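Local coordinates for protein MFP2b (Ascaris suum, PDB 2BJR) that probably enhances the polymerization of major sperm protein that drives amoeboid motility of nematode sperm, and binds zinc, at residues Arg280-Ala292 and Val351-Cys365. Numbering follows the deposited sequence.
Sequences RGFDYDWKPFPEA and VHSCMVLCRKAKPGC
Asp283 OD1 accepts from three donors: Lys362 NZ at 2.9 Å across the contact, and NE and NH2 of Arg280 from its own segment. Arg280 NH1 bonds Leu275 O. Lys362 NZ straddles the carboxylate, 2.8 Å from Asp283 OD2, and both oxygens meet it with their syn lone pairs. The last torsion of Lys362 (chi4 -66°) bends an otherwise extended chain and brings NZ to this acid. A water donates to Asp283 OD2 and Lys360 O. With two cations on it, the Asp283 carboxylate is probably ionised. Lys362 also salt-bridges Glu277.

On the opposite face, Arg359 reaches over the Phe282 ring. Its CZ lies 4.7 Å from the ring centroid, almost on the normal, a cation-pi contact. The guanidinium plane is turned 74° from the ring, and NH1 comes over the centre. NH1 also bonds Thr191 O, and NH2 pairs with Asp368. Farther along this face, Leu357 CB sits 3.7 Å from the centroid of the Trp286 six-membered ring. On the same face Leu357 CD1 lies over the five-membered ring, nearest NE1 and CE2.

Phe289 N bonds Cys354 O at 2.9 Å. The Phe289 ring takes Val351 CG2 over one face, 3.7 Å from its centroid. Backbone pairs from Phe282-Ala361 to Pro288-Met355 alternate between non-hydrogen-bonded and hydrogen-bonded, a twisted antiparallel beta ladder in a sheet where strand 355-361 also pairs with strands 300-302 and 313-319.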
ATOM      1  N   ARG A 280     -15.511   7.418  -5.438  1.00 23.60           N
ATOM      2  CA  ARG A 280     -15.383   6.499  -4.323  1.00 23.37           C
ATOM      3  C   ARG A 280     -16.664   5.740  -4.040  1.00 22.59           C
ATOM      4  O   ARG A 280     -17.764   6.266  -4.244  1.00 22.52           O
ATOM      5  CB  ARG A 280     -14.928   7.218  -3.073  1.00 22.59           C
ATOM      6  CG  ARG A 280     -15.876   8.161  -2.458  1.00 21.72           C
ATOM      7  CD  ARG A 280     -15.229   9.006  -1.396  1.00 20.86           C
ATOM      8  NE  ARG A 280     -16.208   9.766  -0.594  1.00 22.98           N
ATOM      9  CZ  ARG A 280     -16.093  11.039  -0.260  1.00 23.24           C
ATOM     10  NH1 ARG A 280     -15.050  11.766  -0.623  1.00 26.47           N
ATOM     11  NH2 ARG A 280     -17.040  11.603   0.468  1.00 27.90           N
ATOM     12  N   GLY A 281     -16.516   4.521  -3.551  1.00 21.83           N
ATOM     13  CA  GLY A 281     -17.638   3.663  -3.293  1.00 21.34           C
ATOM     14  C   GLY A 281     -17.969   3.595  -1.819  1.00 20.30           C
ATOM     15  O   GLY A 281     -18.718   2.745  -1.426  1.00 20.60           O
ATOM     16  N   PHE A 282     -17.353   4.453  -1.015  1.00 19.81           N
ATOM     17  CA  PHE A 282     -17.510   4.453   0.431  1.00 19.57           C
ATOM     18  C   PHE A 282     -17.179   5.834   1.002  1.00 19.74           C
ATOM     19  O   PHE A 282     -16.470   6.623   0.357  1.00 20.06           O
ATOM     20  CB  PHE A 282     -16.606   3.371   1.049  1.00 19.37           C
ATOM     21  CG  PHE A 282     -15.156   3.565   0.723  1.00 18.22           C
ATOM     22  CD1 PHE A 282     -14.348   4.354   1.527  1.00 18.89           C
ATOM     23  CD2 PHE A 282     -14.621   2.986  -0.420  1.00 16.76           C
ATOM     24  CE1 PHE A 282     -13.003   4.558   1.192  1.00 17.08           C
ATOM     25  CE2 PHE A 282     -13.286   3.181  -0.755  1.00 17.81           C
ATOM     26  CZ  PHE A 282     -12.490   3.971   0.054  1.00 17.24           C
ATOM     27  N   ASP A 283     -17.694   6.129   2.198  1.00 19.19           N
ATOM     28  CA  ASP A 283     -17.372   7.326   2.919  1.00 20.39           C
ATOM     29  C   ASP A 283     -16.738   7.014   4.271  1.00 19.91           C
ATOM     30  O   ASP A 283     -17.059   6.013   4.899  1.00 19.57           O
ATOM     31  CB  ASP A 283     -18.664   8.155   3.182  1.00 20.92           C
ATOM     32  CG  ASP A 283     -19.386   8.488   1.875  1.00 23.23           C
ATOM     33  OD1 ASP A 283     -18.745   9.125   1.010  1.00 26.28           O
ATOM     34  OD2 ASP A 283     -20.533   8.063   1.598  1.00 26.62           O
ATOM     35  N   TYR A 284     -15.895   7.922   4.747  1.00 19.98           N
ATOM     36  CA  TYR A 284     -15.240   7.766   6.038  1.00 19.55           C
ATOM     37  C   TYR A 284     -15.965   8.565   7.112  1.00 20.41           C
ATOM     38  O   TYR A 284     -16.486   9.646   6.829  1.00 19.21           O
ATOM     39  CB  TYR A 284     -13.806   8.313   5.998  1.00 19.10           C
ATOM     40  CG  TYR A 284     -12.824   7.468   5.227  1.00 16.73           C
ATOM     41  CD1 TYR A 284     -12.077   8.011   4.210  1.00 16.61           C
ATOM     42  CD2 TYR A 284     -12.642   6.128   5.533  1.00 17.73           C
ATOM     43  CE1 TYR A 284     -11.114   7.254   3.508  1.00 16.90           C
ATOM     44  CE2 TYR A 284     -11.757   5.350   4.790  1.00 17.27           C
ATOM     45  CZ  TYR A 284     -10.982   5.915   3.805  1.00 15.86           C
ATOM     46  OH  TYR A 284     -10.082   5.109   3.098  1.00 15.23           O
ATOM     47  N   ASP A 285     -15.899   8.071   8.338  1.00 19.49           N
ATOM     48  CA  ASP A 285     -16.280   8.809   9.528  1.00 20.70           C
ATOM     49  C   ASP A 285     -15.643   8.151  10.735  1.00 19.79           C
ATOM     50  O   ASP A 285     -15.293   6.980  10.681  1.00 21.81           O
ATOM     51  CB  ASP A 285     -17.792   8.702   9.703  1.00 21.48           C
ATOM     52  CG  ASP A 285     -18.359   9.772  10.617  1.00 24.27           C
ATOM     53  OD1 ASP A 285     -17.652  10.749  11.012  1.00 25.06           O
ATOM     54  OD2 ASP A 285     -19.547   9.647  10.953  1.00 29.65           O
ATOM     55  N   TRP A 286     -15.491   8.879  11.821  1.00 19.17           N
ATOM     56  CA  TRP A 286     -14.871   8.340  13.021  1.00 18.36           C
ATOM     57  C   TRP A 286     -16.001   7.978  13.929  1.00 19.79           C
ATOM     58  O   TRP A 286     -16.907   8.800  14.120  1.00 19.76           O
ATOM     59  CB  TRP A 286     -13.920   9.343  13.659  1.00 18.00           C
ATOM     60  CG  TRP A 286     -12.764   9.663  12.759  1.00 18.21           C
ATOM     61  CD1 TRP A 286     -12.776  10.477  11.647  1.00 20.08           C
ATOM     62  CD2 TRP A 286     -11.441   9.175  12.880  1.00 15.20           C
ATOM     63  NE1 TRP A 286     -11.525  10.525  11.084  1.00 18.18           N
ATOM     64  CE2 TRP A 286     -10.683   9.728  11.812  1.00 17.80           C
ATOM     65  CE3 TRP A 286     -10.806   8.309  13.770  1.00 16.85           C
ATOM     66  CZ2 TRP A 286      -9.339   9.451  11.628  1.00 15.76           C
ATOM     67  CZ3 TRP A 286      -9.455   8.035  13.562  1.00 15.36           C
ATOM     68  CH2 TRP A 286      -8.737   8.641  12.516  1.00 15.10           C
ATOM     69  N   LYS A 287     -15.992   6.746  14.419  1.00 20.79           N
ATOM     70  CA  LYS A 287     -17.106   6.206  15.225  1.00 20.28           C
ATOM     71  C   LYS A 287     -16.610   5.717  16.570  1.00 20.96           C
ATOM     72  O   LYS A 287     -15.477   5.226  16.663  1.00 18.93           O
ATOM     73  CB  LYS A 287     -17.769   5.037  14.503  1.00 20.98           C
ATOM     74  CG  LYS A 287     -18.359   5.356  13.144  1.00 22.16           C
ATOM     75  CD  LYS A 287     -19.534   6.385  13.316  1.00 26.16           C
ATOM     76  CE  LYS A 287     -20.397   6.464  12.067  1.00 29.69           C
ATOM     77  NZ  LYS A 287     -21.213   7.729  12.066  1.00 29.90           N
ATOM     78  N   PRO A 288     -17.438   5.855  17.631  1.00 21.15           N
ATOM     79  CA  PRO A 288     -17.087   5.341  18.948  1.00 21.45           C
ATOM     80  C   PRO A 288     -16.815   3.873  18.840  1.00 19.98           C
ATOM     81  O   PRO A 288     -17.466   3.172  18.061  1.00 19.36           O
ATOM     82  CB  PRO A 288     -18.342   5.654  19.824  1.00 21.66           C
ATOM     83  CG  PRO A 288     -18.989   6.842  19.144  1.00 22.83           C
ATOM     84  CD  PRO A 288     -18.753   6.539  17.654  1.00 21.36           C
ATOM     85  N   PHE A 289     -15.855   3.423  19.625  1.00 21.15           N
ATOM     86  CA  PHE A 289     -15.376   2.061  19.565  1.00 20.00           C
ATOM     87  C   PHE A 289     -16.523   0.987  19.610  1.00 20.33           C
ATOM     88  O   PHE A 289     -16.488   0.027  18.846  1.00 20.75           O
ATOM     89  CB  PHE A 289     -14.329   1.830  20.661  1.00 20.06           C
ATOM     90  CG  PHE A 289     -13.710   0.471  20.624  1.00 20.22           C
ATOM     91  CD1 PHE A 289     -12.455   0.268  20.047  1.00 18.64           C
ATOM     92  CD2 PHE A 289     -14.344  -0.625  21.195  1.00 22.34           C
ATOM     93  CE1 PHE A 289     -11.880  -0.978  20.022  1.00 20.17           C
ATOM     94  CE2 PHE A 289     -13.750  -1.896  21.150  1.00 22.98           C
ATOM     95  CZ  PHE A 289     -12.530  -2.065  20.541  1.00 22.48           C
ATOM     96  N   PRO A 290     -17.500   1.104  20.501  1.00 21.59           N
ATOM     97  CA  PRO A 290     -18.558   0.084  20.543  1.00 21.94           C
ATOM     98  C   PRO A 290     -19.402   0.016  19.291  1.00 22.18           C
ATOM     99  O   PRO A 290     -19.864  -1.055  18.937  1.00 23.52           O
ATOM    100  CB  PRO A 290     -19.368   0.467  21.792  1.00 22.68           C
ATOM    101  CG  PRO A 290     -18.446   1.336  22.588  1.00 22.18           C
ATOM    102  CD  PRO A 290     -17.652   2.098  21.578  1.00 22.18           C
ATOM    103  N   GLU A 291     -19.578   1.140  18.606  1.00 21.99           N
ATOM    104  CA  GLU A 291     -20.255   1.151  17.331  1.00 22.09           C
ATOM    105  C   GLU A 291     -19.369   0.556  16.231  1.00 22.21           C
ATOM    106  O   GLU A 291     -19.810  -0.288  15.444  1.00 20.73           O
ATOM    107  CB  GLU A 291     -20.715   2.573  17.004  1.00 22.61           C
ATOM    108  CG  GLU A 291     -21.490   2.659  15.710  1.00 24.78           C
ATOM    109  CD  GLU A 291     -21.912   4.071  15.336  1.00 26.53           C
ATOM    110  OE1 GLU A 291     -21.750   5.017  16.147  1.00 27.48           O
ATOM    111  OE2 GLU A 291     -22.396   4.210  14.204  1.00 29.57           O
ATOM    112  N   ALA A 292     -18.103   0.960  16.222  1.00 21.99           N
ATOM    113  CA  ALA A 292     -17.131   0.410  15.286  1.00 22.93           C
ATOM    114  C   ALA A 292     -17.041  -1.103  15.351  1.00 22.67           C
ATOM    115  O   ALA A 292     -16.845  -1.752  14.351  1.00 21.20           O
ATOM    116  CB  ALA A 292     -15.732   1.052  15.532  1.00 23.21           C
ATOM    117  N   VAL A 351     -10.515   0.845  26.121  1.00 24.53           N
ATOM    118  CA  VAL A 351     -10.534   1.195  24.684  1.00 24.32           C
ATOM    119  C   VAL A 351     -11.909   1.640  24.192  1.00 24.79           C
ATOM    120  O   VAL A 351     -12.036   2.157  23.085  1.00 23.55           O
ATOM    121  CB  VAL A 351      -9.991   0.086  23.751  1.00 24.94           C
ATOM    122  CG1 VAL A 351      -8.648  -0.465  24.248  1.00 23.68           C
ATOM    123  CG2 VAL A 351     -10.996  -1.049  23.570  1.00 25.22           C
ATOM    124  N   HIS A 352     -12.942   1.459  25.019  1.00 24.94           N
ATOM    125  CA  HIS A 352     -14.297   1.772  24.590  1.00 24.97           C
ATOM    126  C   HIS A 352     -14.502   3.282  24.320  1.00 24.44           C
ATOM    127  O   HIS A 352     -15.376   3.611  23.539  1.00 25.03           O
ATOM    128  CB  HIS A 352     -15.328   1.229  25.592  1.00 25.54           C
ATOM    129  CG  HIS A 352     -15.335  -0.274  25.708  1.00 27.47           C
ATOM    130  ND1 HIS A 352     -16.231  -0.951  26.515  1.00 31.01           N
ATOM    131  CD2 HIS A 352     -14.530  -1.216  25.163  1.00 29.35           C
ATOM    132  CE1 HIS A 352     -15.983  -2.251  26.442  1.00 33.25           C
ATOM    133  NE2 HIS A 352     -14.953  -2.441  25.629  1.00 30.33           N
ATOM    134  N   SER A 353     -13.694   4.162  24.924  1.00 24.55           N
ATOM    135  CA  SER A 353     -13.702   5.604  24.617  1.00 25.05           C
ATOM    136  C   SER A 353     -12.989   6.019  23.293  1.00 24.35           C
ATOM    137  O   SER A 353     -13.060   7.227  22.876  1.00 24.21           O
ATOM    138  CB  SER A 353     -13.077   6.423  25.745  1.00 26.17           C
ATOM    139  OG  SER A 353     -11.783   5.934  26.131  1.00 26.31           O
ATOM    140  N   CYS A 354     -12.300   5.070  22.660  1.00 22.61           N
ATOM    141  CA  CYS A 354     -11.562   5.326  21.409  1.00 22.54           C
ATOM    142  C   CYS A 354     -12.559   5.746  20.325  1.00 20.83           C
ATOM    143  O   CYS A 354     -13.692   5.291  20.326  1.00 20.64           O
ATOM    144  CB  CYS A 354     -10.786   4.063  20.884  1.00 23.69           C
ATOM    145  SG  CYS A 354      -9.341   3.769  21.871  1.00 32.77           S
HETATM  146  N   MSE A 355     -12.102   6.538  19.362  1.00 19.16           N
HETATM  147  CA  MSE A 355     -12.884   6.844  18.182  1.00 20.09           C
HETATM  148  C   MSE A 355     -12.156   6.184  16.999  1.00 19.58           C
HETATM  149  O   MSE A 355     -10.991   6.466  16.754  1.00 21.15           O
HETATM  150  CB  MSE A 355     -13.017   8.357  17.973  1.00 19.43           C
HETATM  151  CG  MSE A 355     -13.600   9.154  19.158  1.00 24.06           C
HETATM  152 SE   MSE A 355     -15.484   8.712  19.176  1.00 32.26          SE
HETATM  153  CE  MSE A 355     -16.127   9.404  17.539  1.00 25.55           C
ATOM    154  N   VAL A 356     -12.820   5.279  16.293  1.00 18.75           N
ATOM    155  CA  VAL A 356     -12.153   4.443  15.295  1.00 18.73           C
ATOM    156  C   VAL A 356     -12.506   4.931  13.896  1.00 17.47           C
ATOM    157  O   VAL A 356     -13.662   5.243  13.616  1.00 17.01           O
ATOM    158  CB  VAL A 356     -12.560   2.958  15.475  1.00 18.90           C
ATOM    159  CG1 VAL A 356     -12.002   2.074  14.402  1.00 18.93           C
ATOM    160  CG2 VAL A 356     -12.115   2.500  16.790  1.00 18.65           C
ATOM    161  N   LEU A 357     -11.538   4.990  12.979  1.00 16.67           N
ATOM    162  CA  LEU A 357     -11.849   5.401  11.603  1.00 15.64           C
ATOM    163  C   LEU A 357     -12.582   4.241  10.930  1.00 17.54           C
ATOM    164  O   LEU A 357     -12.054   3.126  10.868  1.00 17.43           O
ATOM    165  CB  LEU A 357     -10.572   5.751  10.799  1.00 15.25           C
ATOM    166  CG  LEU A 357     -10.908   6.100   9.333  1.00 16.37           C
ATOM    167  CD1 LEU A 357     -11.780   7.376   9.279  1.00 13.38           C
ATOM    168  CD2 LEU A 357      -9.686   6.240   8.490  1.00 14.97           C
ATOM    169  N   CYS A 358     -13.804   4.497  10.488  1.00 16.71           N
ATOM    170  CA  CYS A 358     -14.624   3.531   9.789  1.00 17.77           C
ATOM    171  C   CYS A 358     -15.029   4.074   8.438  1.00 17.30           C
ATOM    172  O   CYS A 358     -14.821   5.272   8.118  1.00 17.52           O
ATOM    173  CB  CYS A 358     -15.902   3.234  10.574  1.00 18.45           C
ATOM    174  SG  CYS A 358     -15.595   2.571  12.227  1.00 20.79           S
ATOM    175  N   ARG A 359     -15.531   3.150   7.629  1.00 17.42           N
ATOM    176  CA  ARG A 359     -16.091   3.477   6.354  1.00 18.45           C
ATOM    177  C   ARG A 359     -17.372   2.668   6.119  1.00 19.74           C
ATOM    178  O   ARG A 359     -17.573   1.600   6.674  1.00 19.15           O
ATOM    179  CB  ARG A 359     -15.100   3.207   5.213  1.00 18.31           C
ATOM    180  CG  ARG A 359     -14.549   1.835   5.139  1.00 17.37           C
ATOM    181  CD  ARG A 359     -13.616   1.640   3.957  1.00 16.80           C
ATOM    182  NE  ARG A 359     -13.208   0.267   3.792  1.00 17.73           N
ATOM    183  CZ  ARG A 359     -12.772  -0.240   2.653  1.00 19.84           C
ATOM    184  NH1 ARG A 359     -12.572   0.539   1.580  1.00 19.26           N
ATOM    185  NH2 ARG A 359     -12.545  -1.526   2.583  1.00 18.47           N
ATOM    186  N   LYS A 360     -18.207   3.217   5.249  1.00 21.46           N
ATOM    187  CA  LYS A 360     -19.526   2.660   4.950  1.00 22.02           C
ATOM    188  C   LYS A 360     -19.700   2.687   3.462  1.00 20.89           C
ATOM    189  O   LYS A 360     -19.560   3.746   2.849  1.00 20.26           O
ATOM    190  CB  LYS A 360     -20.634   3.531   5.553  1.00 23.05           C
ATOM    191  CG  LYS A 360     -22.059   3.036   5.150  1.00 26.05           C
ATOM    192  CD  LYS A 360     -23.147   3.540   6.135  1.00 32.57           C
ATOM    193  CE  LYS A 360     -24.565   2.930   5.774  1.00 38.14           C
ATOM    194  NZ  LYS A 360     -25.503   2.835   6.959  1.00 41.85           N
ATOM    195  N   ALA A 361     -20.079   1.553   2.911  1.00 20.51           N
ATOM    196  CA  ALA A 361     -20.305   1.437   1.493  1.00 22.24           C
ATOM    197  C   ALA A 361     -21.495   2.304   1.063  1.00 22.80           C
ATOM    198  O   ALA A 361     -22.529   2.357   1.745  1.00 24.10           O
ATOM    199  CB  ALA A 361     -20.590   0.031   1.123  1.00 22.21           C
ATOM    200  N   LYS A 362     -21.316   2.944  -0.072  1.00 22.75           N
ATOM    201  CA  LYS A 362     -22.392   3.632  -0.770  1.00 23.18           C
ATOM    202  C   LYS A 362     -23.342   2.615  -1.422  1.00 23.84           C
ATOM    203  O   LYS A 362     -22.977   1.456  -1.714  1.00 21.77           O
ATOM    204  CB  LYS A 362     -21.817   4.555  -1.840  1.00 23.46           C
ATOM    205  CG  LYS A 362     -21.158   5.808  -1.284  1.00 25.13           C
ATOM    206  CD  LYS A 362     -20.725   6.786  -2.396  1.00 25.37           C
ATOM    207  CE  LYS A 362     -19.950   8.007  -1.887  1.00 26.65           C
ATOM    208  NZ  LYS A 362     -20.778   8.942  -1.024  1.00 26.38           N
ATOM    209  N   PRO A 363     -24.588   3.044  -1.674  1.00 24.39           N
ATOM    210  CA  PRO A 363     -25.535   2.158  -2.364  1.00 24.47           C
ATOM    211  C   PRO A 363     -24.938   1.671  -3.691  1.00 24.34           C
ATOM    212  O   PRO A 363     -24.331   2.447  -4.428  1.00 23.16           O
ATOM    213  CB  PRO A 363     -26.758   3.069  -2.622  1.00 25.41           C
ATOM    214  CG  PRO A 363     -26.657   4.171  -1.600  1.00 26.05           C
ATOM    215  CD  PRO A 363     -25.161   4.370  -1.364  1.00 24.95           C
ATOM    216  N   GLY A 364     -25.088   0.380  -3.948  1.00 24.71           N
ATOM    217  CA  GLY A 364     -24.542  -0.280  -5.118  1.00 25.62           C
ATOM    218  C   GLY A 364     -23.130  -0.822  -4.987  1.00 26.00           C
ATOM    219  O   GLY A 364     -22.657  -1.527  -5.888  1.00 26.84           O
ATOM    220  N   CYS A 365     -22.477  -0.503  -3.872  1.00 25.19           N
ATOM    221  CA  CYS A 365     -21.085  -0.865  -3.628  1.00 26.26           C
ATOM    222  C   CYS A 365     -20.952  -1.812  -2.451  1.00 25.05           C
ATOM    223  O   CYS A 365     -21.791  -1.854  -1.558  1.00 23.92           O
ATOM    224  CB  CYS A 365     -20.267   0.410  -3.363  1.00 26.22           C
ATOM    225  SG  CYS A 365     -20.428   1.618  -4.702  1.00 30.79           S
TER
HETATM  226  O   HOH W   1     -21.540   5.724   2.775  1.00 26.31           O